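PDB 2ZC0: alanine glyoxylate transaminase from Thermococcus litoralis, which probably transfers the amino group of alanine to glyoxylate, yielding pyruvate and glycine, with pyridoxal 5'-phosphate as its cofactor. Local coordinates for residues Val102-Gly107 / Gly256-Glu261; Glu213-Asn218 / Val239-Thr244; Lys309-Ile314 / Pro385-Ile390; Ala333-Met338 / Arg379-Arg384. All blocks are in the same frame, centred on the assembly; numbering follows the deposited sequence.

Contact 1: Val102-Gly107 / Gly256-Glu261; sequences VITIGG and GWIIAE. With PMP (4'-deoxy-4'-aminopyridoxal-5'-phosphate), chain F.
Val102-Thr104 runs antiparallel to Gly256-Ile259 at the margin of the large sheet of this fold type I aminotransferase. Val102 and Ile258 exchange two backbone bonds, Val102 N to Ile258 O at 3.0 Å and the return from Ile258 N; Thr104 and Gly256 do the same further along. On the face that carries Val102, Thr104 and Ile258, the last two meet helix 106-118 and Val102 meets helix 262-272. CB of Thr104 points to this face and divides into two branches. CG2, anti to the carbonyl carbon, crosses Ile258 at about a right angle and lies 3.9 Å from Ile258 CG1, with Ala110 and Leu113 of helix 106-118 also against the threonine. OG1 takes the crowded position between backbone N and carbonyl carbon (chi1 57°), where it donates to Gly106 O at 2.9 Å from above the carbonyl plane. A valine here would lack OG1 and its bond to Gly106 O, and would probably hold the strand less firmly to the phosphate-binding glycine turn. Gly256 suits its place because a CB would collide with Gly106 C and Gly107 N, while Gly106 adopts a positive phi (76°), easiest without a CB. Gly107 N donates to PMP O1P at 2.5 Å, although that oxygen is less certainly placed. With the phosphate bound at the first turn of helix 106-118, the helix dipole would probably help to stabilise its negative charge.

Contact 2: Glu213-Asn218 / Val239-Thr244; sequences EDTAYN and VIVAGT. With PMP (4'-deoxy-4'-aminopyridoxal-5'-phosphate), chain F.
Ala216 CB covers one face of the Tyr217 ring, 3.7 Å above its plane and offset toward the rim, while PMP O3 lies at the ring edge, near the plane. The Asp214 carboxylate brings OD1 to 2.7 Å from PMP N1. These groups lie at or just beyond the end of strand 210-214, parallel to its neighbour 239-244; both C-terminal ends line the cofactor pocket, as in fold type I pyridoxal-phosphate enzymes. Glu213 N donates to Ile240 O, nearly along the C=O axis, and Ala242 N returns a bond to Glu213 O; Thr215 N adds a longer bond to Ala242 O (3.3 Å). Asp214 CG stands anti to the backbone N (chi1 -165°), which carries the acid to the pyridine nitrogen; its negative charge would probably favour a protonated ring. Its two oxygens are held differently. OD1 also bonds Tyr179 OH, whereas the anti lone pair of OD2 accepts from Ala216 N at 3.1 Å, closing an Asx turn, and a water bridges OD2 to Ala242 O. Tyr217 suits its place by reaching PMP O3 with OH at 2.6 Å, and the same hydroxyl meets Lys247 NZ. Gly243 lets Thr215 OG1 come to 3.1 Å from its CA, where a CB would clash. At the strand end, Thr244 OG1, anti to its backbone N, donates to PMP O1P at 2.6 Å.

Contact 3: Lys309-Ile314 / Pro385-Ile390; sequences KEKRDI and PSKEEI
Ser386 and Glu389 form a capping box at the turn that leads into the C-terminal helix: Ser386 OG accepts from Glu389 N at 2.9 Å, and Glu389 OE1 accepts from Ser386 N through its anti lone pair. Serine suits the N-cap because its short hydroxyl can replace the missing carbonyl, and glutamate three residues on can reach back. This turn packs beside the long helix 295-322. Lys311 reaches across with an extended chain. Its CB lies 3.7 Å from Ile390 CD1, the side chains crossing at about a right angle, and NZ donates to Pro385 O at 2.7 Å from above the carbonyl plane. The ammonium also bonds Ser383 O and makes a salt bridge with Asp45, three oxygen partners in all, which would probably compensate the charge of this buried residue. A methionine here would lack the ammonium, and the turn at Pro385 would probably be held less firmly and Asp45 left without this partner. Nearer the solvent, Lys387 bends at its last two torsions (64° and 71°) and folds back over Ile314, placing its CG 3.6 Å from Ile314 CD1. Glu310, its CG anti to the backbone N and the chain extended, crosses the lysine and forms a salt bridge through OE2 to Lys387 NZ at 3.1 Å. Beside this charged pair the beta-branched residues mesh, Ile314 CG2 standing 4.1 Å from Ile390 CG2.

Contact 4: Ala333-Met338 / Arg379-Arg384; sequences AGMFVM and RLNFSR
Packing is close around Met335 and Phe382, where both segments leave the antiparallel ladder, and around Phe336 and Arg379. Phe382 CG takes the crowded position between backbone N and carbonyl carbon (chi1 54°), which lays the ring against the opposite backbone: Met335 CA makes a CH-pi contact 3.8 Å from the ring centroid, and Met335 O lies over the same ring. That oxygen also accepts from Phe382 N, nearly along its C=O axis, at 2.9 Å. Val337 CG2 comes 3.7 Å from Phe382 CE1. Gly334, with phi at 98°, suits a bend where a CB would press on the preceding carbonyl. The Phe336 ring is sandwiched, with Met335 CG over one face and Arg379 CD over the opposite one, 4.0 Å from the centroid; ring and guanidinium planes are 32° apart. Arginine fits by combining a long apolar stem, laid on the ring, with a tip bonded to Ala40 O and Asn186 OD1. Asn381 fixes the turn: ND2 donates in its amide plane to Ser383 OG (2.8 Å), which also bonds Asp43 O, and OD1 accepts from Arg384 N on a lone pair. Contact is looser at the two ends. Met338 bends so that only SD approaches, 4.1 Å from Arg379 CB, and partly exposed Arg384 turns away to Glu389 and Ser38 O. The Phe336 side chain lies about 5 Å from PMP, so this sheet borders the cofactor pocket. Val337 pairs with Leu380 through two backbone bonds, as part of a two-stranded antiparallel sheet, 336-340 with 377-381. Helix 295-322 covers the Val337 and Phe382 side through Met315 and Arg312.

How the contacts relate
From the N terminus, residues 102-107 open contact 1, which closes only when the chain returns at 256-261. Contact 2 opens and closes within that span, so the two are nested, and they meet because strand 239-244 lies next to 256-259 in the large sheet and both touch PMP. The chain then opens contact 3 on helix 295-322. Contact 4 forms and closes before residues 385-390 complete contact 3, a second nested pair; no contacts cross. Contacts 3 and 4 touch, as where Arg312 CB meets the Phe382 ring, uniting helices 295-322 and 389-404 with the small sheet. Tyr217 against Met335 and Phe336 brings contact 2 up to contact 4, linking the large and small sheets.

Contact 1: Val102-Gly107 / Gly256-Glu261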
# COMPACT_ATOMS: atom_id res chain seq x y z
N VAL A 102 7.65 26.03 2.66
CA VAL A 102 8.55 24.94 3.02
C VAL A 102 9.61 24.83 1.91
O VAL A 102 9.27 24.53 0.77
CB VAL A 102 7.80 23.58 3.13
CG1 VAL A 102 8.76 22.49 3.57
CG2 VAL A 102 6.64 23.71 4.11
N ILE A 103 10.86 25.11 2.27
CA ILE A 103 12.01 25.05 1.36
C ILE A 103 12.38 23.59 1.15
O ILE A 103 12.84 22.91 2.07
CB ILE A 103 13.26 25.76 1.93
CG1 ILE A 103 12.92 27.20 2.32
CG2 ILE A 103 14.39 25.75 0.90
CD1 ILE A 103 12.21 27.97 1.25
N THR A 104 12.20 23.15 -0.09
CA THR A 104 12.45 21.79 -0.49
C THR A 104 13.63 21.69 -1.45
O THR A 104 14.20 22.71 -1.86
CB THR A 104 11.19 21.22 -1.19
OG1 THR A 104 10.85 22.07 -2.29
CG2 THR A 104 10.02 21.20 -0.23
N ILE A 105 14.00 20.46 -1.79
CA ILE A 105 15.09 20.19 -2.72
C ILE A 105 14.56 20.42 -4.12
O ILE A 105 14.28 19.48 -4.86
CB ILE A 105 15.58 18.71 -2.58
CG1 ILE A 105 16.08 18.45 -1.16
CG2 ILE A 105 16.69 18.42 -3.58
CD1 ILE A 105 17.25 19.32 -0.74
N GLY A 106 14.37 21.69 -4.48
CA GLY A 106 13.85 22.04 -5.79
C GLY A 106 12.35 21.80 -5.93
O GLY A 106 11.70 21.37 -4.99
N GLY A 107 11.81 22.10 -7.11
CA GLY A 107 10.40 21.87 -7.35
C GLY A 107 10.11 20.38 -7.31
O GLY A 107 9.00 19.97 -6.98
N GLY A 256 13.80 24.96 -3.80
CA GLY A 256 12.41 25.03 -4.21
C GLY A 256 11.53 25.18 -2.98
O GLY A 256 12.03 25.29 -1.86
N TRP A 257 10.22 25.18 -3.18
CA TRP A 257 9.33 25.36 -2.06
C TRP A 257 7.92 24.83 -2.26
O TRP A 257 7.48 24.57 -3.38
CB TRP A 257 9.27 26.85 -1.66
CG TRP A 257 8.81 27.76 -2.78
CD1 TRP A 257 7.53 27.95 -3.21
CD2 TRP A 257 9.65 28.51 -3.67
NE1 TRP A 257 7.51 28.78 -4.31
CE2 TRP A 257 8.80 29.14 -4.61
CE3 TRP A 257 11.03 28.72 -3.76
CZ2 TRP A 257 9.29 29.96 -5.64
CZ3 TRP A 257 11.52 29.53 -4.79
CH2 TRP A 257 10.65 30.14 -5.71
N ILE A 258 7.24 24.65 -1.14
CA ILE A 258 5.87 24.22 -1.11
C ILE A 258 5.13 25.35 -0.42
O ILE A 258 5.67 26.02 0.46
CB ILE A 258 5.67 22.95 -0.25
CG1 ILE A 258 6.20 21.72 -0.97
CG2 ILE A 258 4.20 22.78 0.09
CD1 ILE A 258 6.03 20.45 -0.17
N ILE A 259 3.89 25.57 -0.84
CA ILE A 259 3.05 26.57 -0.19
C ILE A 259 1.76 25.80 -0.03
O ILE A 259 1.12 25.44 -1.02
CB ILE A 259 2.77 27.81 -1.06
CG1 ILE A 259 4.04 28.63 -1.31
CG2 ILE A 259 1.77 28.71 -0.33
CD1 ILE A 259 3.78 29.87 -2.20
N ALA A 260 1.43 25.51 1.22
CA ALA A 260 0.24 24.77 1.59
C ALA A 260 -0.25 25.32 2.92
O ALA A 260 0.38 26.21 3.52
CB ALA A 260 0.56 23.28 1.73
N GLU A 261 -1.37 24.79 3.39
CA GLU A 261 -1.96 25.26 4.64
C GLU A 261 -2.55 24.14 5.43
O GLU A 261 -2.64 23.02 4.96
CB GLU A 261 -3.06 26.29 4.34
CG GLU A 261 -2.53 27.63 3.87
CD GLU A 261 -3.23 28.11 2.60
OE1 GLU A 261 -4.47 28.28 2.62
OE2 GLU A 261 -2.52 28.31 1.59
N1 PMP F . 8.43 21.56 -12.53
C2 PMP F . 8.61 21.64 -13.87
C2A PMP F . 7.35 21.83 -14.72
C3 PMP F . 9.90 21.56 -14.45
O3 PMP F . 10.04 21.65 -15.83
C4 PMP F . 11.04 21.38 -13.59
C4A PMP F . 12.44 21.30 -14.23
N4A PMP F . 13.11 20.02 -13.99
C5 PMP F . 10.79 21.30 -12.07
C6 PMP F . 9.45 21.39 -11.60
C5A PMP F . 11.92 21.11 -11.04
O4P PMP F . 12.56 22.01 -11.06
P PMP F . 13.77 21.90 -9.91
O1P PMP F . 13.72 23.11 -8.45
O2P PMP F . 15.38 22.29 -10.86
O3P PMP F . 13.93 20.25 -9.19

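Contact 2: Glu213-Asn218 / Val239-Thr244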
# COMPACT_ATOMS: atom_id res chain seq x y z
N GLU A 213 -0.33 23.63 -8.16
CA GLU A 213 0.14 24.54 -9.20
C GLU A 213 1.66 24.62 -9.28
O GLU A 213 2.32 25.05 -8.33
CB GLU A 213 -0.44 25.96 -8.94
CG GLU A 213 0.04 27.07 -9.89
CD GLU A 213 -0.74 28.39 -9.74
OE1 GLU A 213 -0.84 29.13 -10.75
OE2 GLU A 213 -1.24 28.70 -8.64
N ASP A 214 2.21 24.21 -10.42
CA ASP A 214 3.65 24.23 -10.64
C ASP A 214 4.02 25.59 -11.24
O ASP A 214 3.63 25.91 -12.36
CB ASP A 214 4.02 23.09 -11.59
CG ASP A 214 5.50 22.79 -11.61
OD1 ASP A 214 5.84 21.61 -11.79
OD2 ASP A 214 6.32 23.72 -11.46
N THR A 215 4.78 26.37 -10.47
CA THR A 215 5.21 27.72 -10.84
C THR A 215 6.68 27.80 -11.27
O THR A 215 7.34 28.84 -11.11
CB THR A 215 5.02 28.68 -9.65
OG1 THR A 215 5.84 28.24 -8.55
CG2 THR A 215 3.57 28.71 -9.21
N ALA A 216 7.20 26.70 -11.81
CA ALA A 216 8.59 26.64 -12.24
C ALA A 216 9.00 27.74 -13.23
O ALA A 216 10.13 28.23 -13.18
CB ALA A 216 8.89 25.27 -12.84
N TYR A 217 8.10 28.15 -14.11
CA TYR A 217 8.45 29.17 -15.10
C TYR A 217 7.74 30.50 -14.96
O TYR A 217 7.70 31.29 -15.91
CB TYR A 217 8.23 28.60 -16.51
CG TYR A 217 8.98 27.30 -16.72
CD1 TYR A 217 8.33 26.06 -16.58
CD2 TYR A 217 10.36 27.30 -16.94
CE1 TYR A 217 9.05 24.86 -16.63
CE2 TYR A 217 11.08 26.11 -16.99
CZ TYR A 217 10.42 24.90 -16.83
OH TYR A 217 11.16 23.74 -16.84
N ASN A 218 7.18 30.78 -13.78
CA ASN A 218 6.46 32.02 -13.56
C ASN A 218 7.33 33.24 -13.68
O ASN A 218 6.83 34.35 -13.88
CB ASN A 218 5.81 32.01 -12.17
CG ASN A 218 4.60 31.12 -12.13
OD1 ASN A 218 4.53 30.15 -12.89
ND2 ASN A 218 3.66 31.43 -11.26
N VAL A 239 -5.66 25.45 -3.63
CA VAL A 239 -4.45 25.21 -4.39
C VAL A 239 -3.20 25.23 -3.53
O VAL A 239 -3.08 25.97 -2.54
CB VAL A 239 -4.32 26.15 -5.68
CG1 VAL A 239 -5.57 27.00 -5.85
CG2 VAL A 239 -3.06 26.96 -5.63
N ILE A 240 -2.28 24.36 -3.91
CA ILE A 240 -1.02 24.20 -3.23
C ILE A 240 0.01 24.47 -4.30
O ILE A 240 -0.15 23.98 -5.41
CB ILE A 240 -0.88 22.74 -2.75
CG1 ILE A 240 -2.00 22.45 -1.76
CG2 ILE A 240 0.53 22.49 -2.24
CD1 ILE A 240 -2.08 21.00 -1.31
N VAL A 241 1.03 25.26 -4.03
CA VAL A 241 1.99 25.46 -5.10
C VAL A 241 3.30 24.76 -4.81
O VAL A 241 3.68 24.54 -3.65
CB VAL A 241 2.26 26.98 -5.41
CG1 VAL A 241 1.25 27.86 -4.72
CG2 VAL A 241 3.68 27.36 -5.08
N ALA A 242 3.97 24.39 -5.90
CA ALA A 242 5.28 23.75 -5.87
C ALA A 242 6.11 24.64 -6.78
O ALA A 242 5.99 24.59 -8.00
CB ALA A 242 5.19 22.35 -6.45
N GLY A 243 6.94 25.48 -6.17
CA GLY A 243 7.75 26.39 -6.95
C GLY A 243 9.24 26.17 -6.79
O GLY A 243 9.67 25.24 -6.11
N THR A 244 10.01 27.04 -7.42
CA THR A 244 11.46 26.94 -7.35
C THR A 244 12.16 28.15 -7.96
O THR A 244 11.57 28.89 -8.74
CB THR A 244 11.95 25.66 -8.07
OG1 THR A 244 13.38 25.64 -8.09
CG2 THR A 244 11.41 25.59 -9.48
N1 PMP F . 8.43 21.56 -12.53
C2 PMP F . 8.61 21.64 -13.87
C2A PMP F . 7.35 21.83 -14.72
C3 PMP F . 9.90 21.56 -14.45
O3 PMP F . 10.04 21.65 -15.83
C4 PMP F . 11.04 21.38 -13.59
C4A PMP F . 12.44 21.30 -14.23
N4A PMP F . 13.11 20.02 -13.99
C5 PMP F . 10.79 21.30 -12.07
C6 PMP F . 9.45 21.39 -11.60
C5A PMP F . 11.92 21.11 -11.04
O4P PMP F . 12.56 22.01 -11.06
P PMP F . 13.77 21.90 -9.91
O1P PMP F . 13.72 23.11 -8.45
O2P PMP F . 15.38 22.29 -10.86
O3P PMP F . 13.93 20.25 -9.19
O HOH W 1 8.05 23.74 -9.52
O HOH W 2 8.68 29.33 -9.01
O HOH W 3 12.65 28.94 -11.41

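Contact 3: Lys309-Ile314 / Pro385-Ile390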
# COMPACT_ATOMS: atom_id res chain seq x y z
N LYS A 309 14.47 35.77 -23.61
CA LYS A 309 13.45 36.22 -24.54
C LYS A 309 14.04 36.28 -25.95
O LYS A 309 13.40 35.91 -26.93
CB LYS A 309 12.93 37.60 -24.12
CG LYS A 309 11.82 38.13 -24.99
CD LYS A 309 11.30 39.44 -24.45
CE LYS A 309 10.11 39.93 -25.27
NZ LYS A 309 9.51 41.16 -24.69
N GLU A 310 15.29 36.74 -26.04
CA GLU A 310 15.97 36.85 -27.33
C GLU A 310 16.18 35.45 -27.93
O GLU A 310 15.92 35.23 -29.11
CB GLU A 310 17.30 37.57 -27.14
CG GLU A 310 18.10 37.74 -28.41
CD GLU A 310 19.37 38.53 -28.18
OE1 GLU A 310 20.13 38.18 -27.25
OE2 GLU A 310 19.61 39.51 -28.92
N LYS A 311 16.65 34.52 -27.11
CA LYS A 311 16.87 33.15 -27.57
C LYS A 311 15.52 32.57 -27.99
O LYS A 311 15.44 31.74 -28.89
CB LYS A 311 17.49 32.30 -26.47
CG LYS A 311 18.90 32.68 -26.09
CD LYS A 311 19.46 31.61 -25.18
CE LYS A 311 20.87 31.90 -24.73
NZ LYS A 311 21.40 30.72 -24.01
N ARG A 312 14.47 33.00 -27.30
CA ARG A 312 13.11 32.55 -27.58
C ARG A 312 12.71 33.01 -28.98
O ARG A 312 12.15 32.24 -29.76
CB ARG A 312 12.15 33.13 -26.53
CG ARG A 312 10.70 32.62 -26.58
CD ARG A 312 9.92 33.18 -27.76
NE ARG A 312 9.89 34.64 -27.77
CZ ARG A 312 8.98 35.40 -27.16
NH1 ARG A 312 7.99 34.85 -26.46
NH2 ARG A 312 9.06 36.72 -27.25
N ASP A 313 12.99 34.27 -29.30
CA ASP A 313 12.65 34.82 -30.61
C ASP A 313 13.53 34.22 -31.70
O ASP A 313 13.04 33.90 -32.78
CB ASP A 313 12.80 36.34 -30.61
CG ASP A 313 11.99 37.01 -29.53
OD1 ASP A 313 10.81 36.62 -29.35
OD2 ASP A 313 12.50 37.93 -28.87
N ILE A 314 14.82 34.06 -31.40
CA ILE A 314 15.77 33.48 -32.34
C ILE A 314 15.40 32.06 -32.75
O ILE A 314 15.46 31.72 -33.93
CB ILE A 314 17.22 33.48 -31.75
CG1 ILE A 314 17.75 34.92 -31.66
CG2 ILE A 314 18.15 32.67 -32.62
CD1 ILE A 314 19.14 35.02 -31.05
N PRO A 385 21.31 26.42 -24.94
CA PRO A 385 22.16 26.69 -26.11
C PRO A 385 22.41 28.18 -26.33
O PRO A 385 21.55 29.02 -26.07
CB PRO A 385 21.38 26.05 -27.25
CG PRO A 385 19.95 26.18 -26.79
CD PRO A 385 20.04 25.79 -25.34
N SER A 386 23.62 28.51 -26.79
CA SER A 386 24.00 29.90 -27.05
C SER A 386 23.16 30.52 -28.17
O SER A 386 22.51 29.80 -28.93
CB SER A 386 25.47 29.97 -27.45
OG SER A 386 25.68 29.31 -28.68
N LYS A 387 23.19 31.85 -28.27
CA LYS A 387 22.47 32.56 -29.32
C LYS A 387 22.88 32.00 -30.68
O LYS A 387 22.06 31.81 -31.57
CB LYS A 387 22.82 34.06 -29.28
CG LYS A 387 21.78 34.93 -28.60
CD LYS A 387 22.28 36.36 -28.43
CE LYS A 387 22.51 37.04 -29.77
NZ LYS A 387 21.24 37.36 -30.48
N GLU A 388 24.18 31.71 -30.79
CA GLU A 388 24.81 31.17 -31.99
C GLU A 388 24.41 29.72 -32.31
O GLU A 388 24.06 29.41 -33.46
CB GLU A 388 26.33 31.27 -31.80
CG GLU A 388 27.18 31.48 -33.06
CD GLU A 388 27.48 30.19 -33.80
OE1 GLU A 388 27.76 29.16 -33.14
OE2 GLU A 388 27.47 30.22 -35.05
N GLU A 389 24.45 28.85 -31.31
CA GLU A 389 24.12 27.43 -31.48
C GLU A 389 22.69 27.15 -31.92
O GLU A 389 22.44 26.22 -32.69
CB GLU A 389 24.38 26.66 -30.19
CG GLU A 389 25.85 26.50 -29.81
CD GLU A 389 26.03 25.67 -28.54
OE1 GLU A 389 25.52 26.08 -27.47
OE2 GLU A 389 26.69 24.61 -28.61
N ILE A 390 21.74 27.95 -31.43
CA ILE A 390 20.35 27.73 -31.78
C ILE A 390 20.08 27.64 -33.29
O ILE A 390 19.53 26.65 -33.76
CB ILE A 390 19.45 28.82 -31.15
CG1 ILE A 390 19.53 28.71 -29.62
CG2 ILE A 390 18.02 28.66 -31.61
CD1 ILE A 390 18.75 29.78 -28.88

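Contact 4: Ala333-Met338 / Arg379-Arg384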
# COMPACT_ATOMS: atom_id res chain seq x y z
N ALA A 333 6.24 32.31 -22.63
CA ALA A 333 6.99 32.10 -21.40
C ALA A 333 7.63 30.72 -21.39
O ALA A 333 7.28 29.85 -22.20
CB ALA A 333 6.07 32.25 -20.20
N GLY A 334 8.56 30.53 -20.47
CA GLY A 334 9.21 29.24 -20.37
C GLY A 334 10.55 29.16 -21.06
O GLY A 334 11.26 30.16 -21.22
N MET A 335 10.89 27.95 -21.50
CA MET A 335 12.18 27.72 -22.15
C MET A 335 12.12 26.59 -23.17
O MET A 335 13.11 26.27 -23.82
CB MET A 335 13.23 27.39 -21.08
CG MET A 335 12.79 26.34 -20.08
SD MET A 335 14.03 25.95 -18.82
CE MET A 335 14.47 24.45 -19.40
N PHE A 336 10.95 25.98 -23.31
CA PHE A 336 10.81 24.89 -24.25
C PHE A 336 9.90 25.29 -25.40
O PHE A 336 9.13 26.25 -25.30
CB PHE A 336 10.22 23.65 -23.58
CG PHE A 336 11.08 23.10 -22.47
CD1 PHE A 336 10.68 23.22 -21.14
CD2 PHE A 336 12.27 22.44 -22.76
CE1 PHE A 336 11.45 22.70 -20.11
CE2 PHE A 336 13.05 21.91 -21.74
CZ PHE A 336 12.64 22.04 -20.41
N VAL A 337 10.01 24.54 -26.48
CA VAL A 337 9.19 24.71 -27.67
C VAL A 337 8.90 23.28 -28.09
O VAL A 337 9.81 22.46 -28.14
CB VAL A 337 9.95 25.42 -28.81
CG1 VAL A 337 9.13 25.36 -30.11
CG2 VAL A 337 10.23 26.87 -28.43
N MET A 338 7.64 22.96 -28.34
CA MET A 338 7.32 21.61 -28.79
C MET A 338 7.17 21.65 -30.29
O MET A 338 6.30 22.34 -30.83
CB MET A 338 6.02 21.09 -28.18
CG MET A 338 5.76 19.62 -28.50
SD MET A 338 6.88 18.49 -27.55
CE MET A 338 5.76 17.95 -26.29
N ARG A 379 10.56 17.75 -28.06
CA ARG A 379 10.70 18.94 -27.24
C ARG A 379 12.04 19.61 -27.51
O ARG A 379 13.08 18.95 -27.58
CB ARG A 379 10.58 18.59 -25.77
CG ARG A 379 10.31 19.77 -24.87
CD ARG A 379 10.49 19.34 -23.43
NE ARG A 379 11.91 19.21 -23.14
CZ ARG A 379 12.41 18.83 -21.97
NH1 ARG A 379 11.60 18.54 -20.96
NH2 ARG A 379 13.73 18.79 -21.81
N LEU A 380 12.00 20.93 -27.66
CA LEU A 380 13.20 21.71 -27.93
C LEU A 380 13.37 22.77 -26.87
O LEU A 380 12.42 23.48 -26.52
CB LEU A 380 13.09 22.40 -29.30
CG LEU A 380 12.78 21.56 -30.53
CD1 LEU A 380 12.68 22.48 -31.76
CD2 LEU A 380 13.89 20.53 -30.72
N ASN A 381 14.60 22.91 -26.38
CA ASN A 381 14.90 23.89 -25.36
C ASN A 381 15.74 25.03 -25.93
O ASN A 381 16.64 24.79 -26.73
CB ASN A 381 15.67 23.21 -24.23
CG ASN A 381 16.34 24.19 -23.34
OD1 ASN A 381 17.57 24.38 -23.41
ND2 ASN A 381 15.56 24.87 -22.51
N PHE A 382 15.45 26.27 -25.53
CA PHE A 382 16.23 27.40 -26.03
C PHE A 382 16.97 28.19 -24.95
O PHE A 382 17.70 29.14 -25.25
CB PHE A 382 15.36 28.37 -26.86
CG PHE A 382 14.13 28.86 -26.14
CD1 PHE A 382 12.93 28.19 -26.27
CD2 PHE A 382 14.18 29.99 -25.35
CE1 PHE A 382 11.78 28.64 -25.61
CE2 PHE A 382 13.05 30.45 -24.69
CZ PHE A 382 11.84 29.77 -24.82
N SER A 383 16.81 27.79 -23.69
CA SER A 383 17.48 28.50 -22.60
C SER A 383 18.97 28.23 -22.49
O SER A 383 19.75 29.16 -22.25
CB SER A 383 16.78 28.19 -21.26
OG SER A 383 16.78 26.80 -20.97
N ARG A 384 19.39 26.98 -22.67
CA ARG A 384 20.81 26.62 -22.54
C ARG A 384 21.70 26.90 -23.75
O ARG A 384 22.76 27.53 -23.62
CB ARG A 384 20.96 25.14 -22.17
CG ARG A 384 22.22 24.86 -21.40
CD ARG A 384 22.94 23.63 -21.89
NE ARG A 384 23.83 23.91 -23.02
CZ ARG A 384 23.47 23.88 -24.30
NH1 ARG A 384 22.22 23.59 -24.63
NH2 ARG A 384 24.37 24.15 -25.25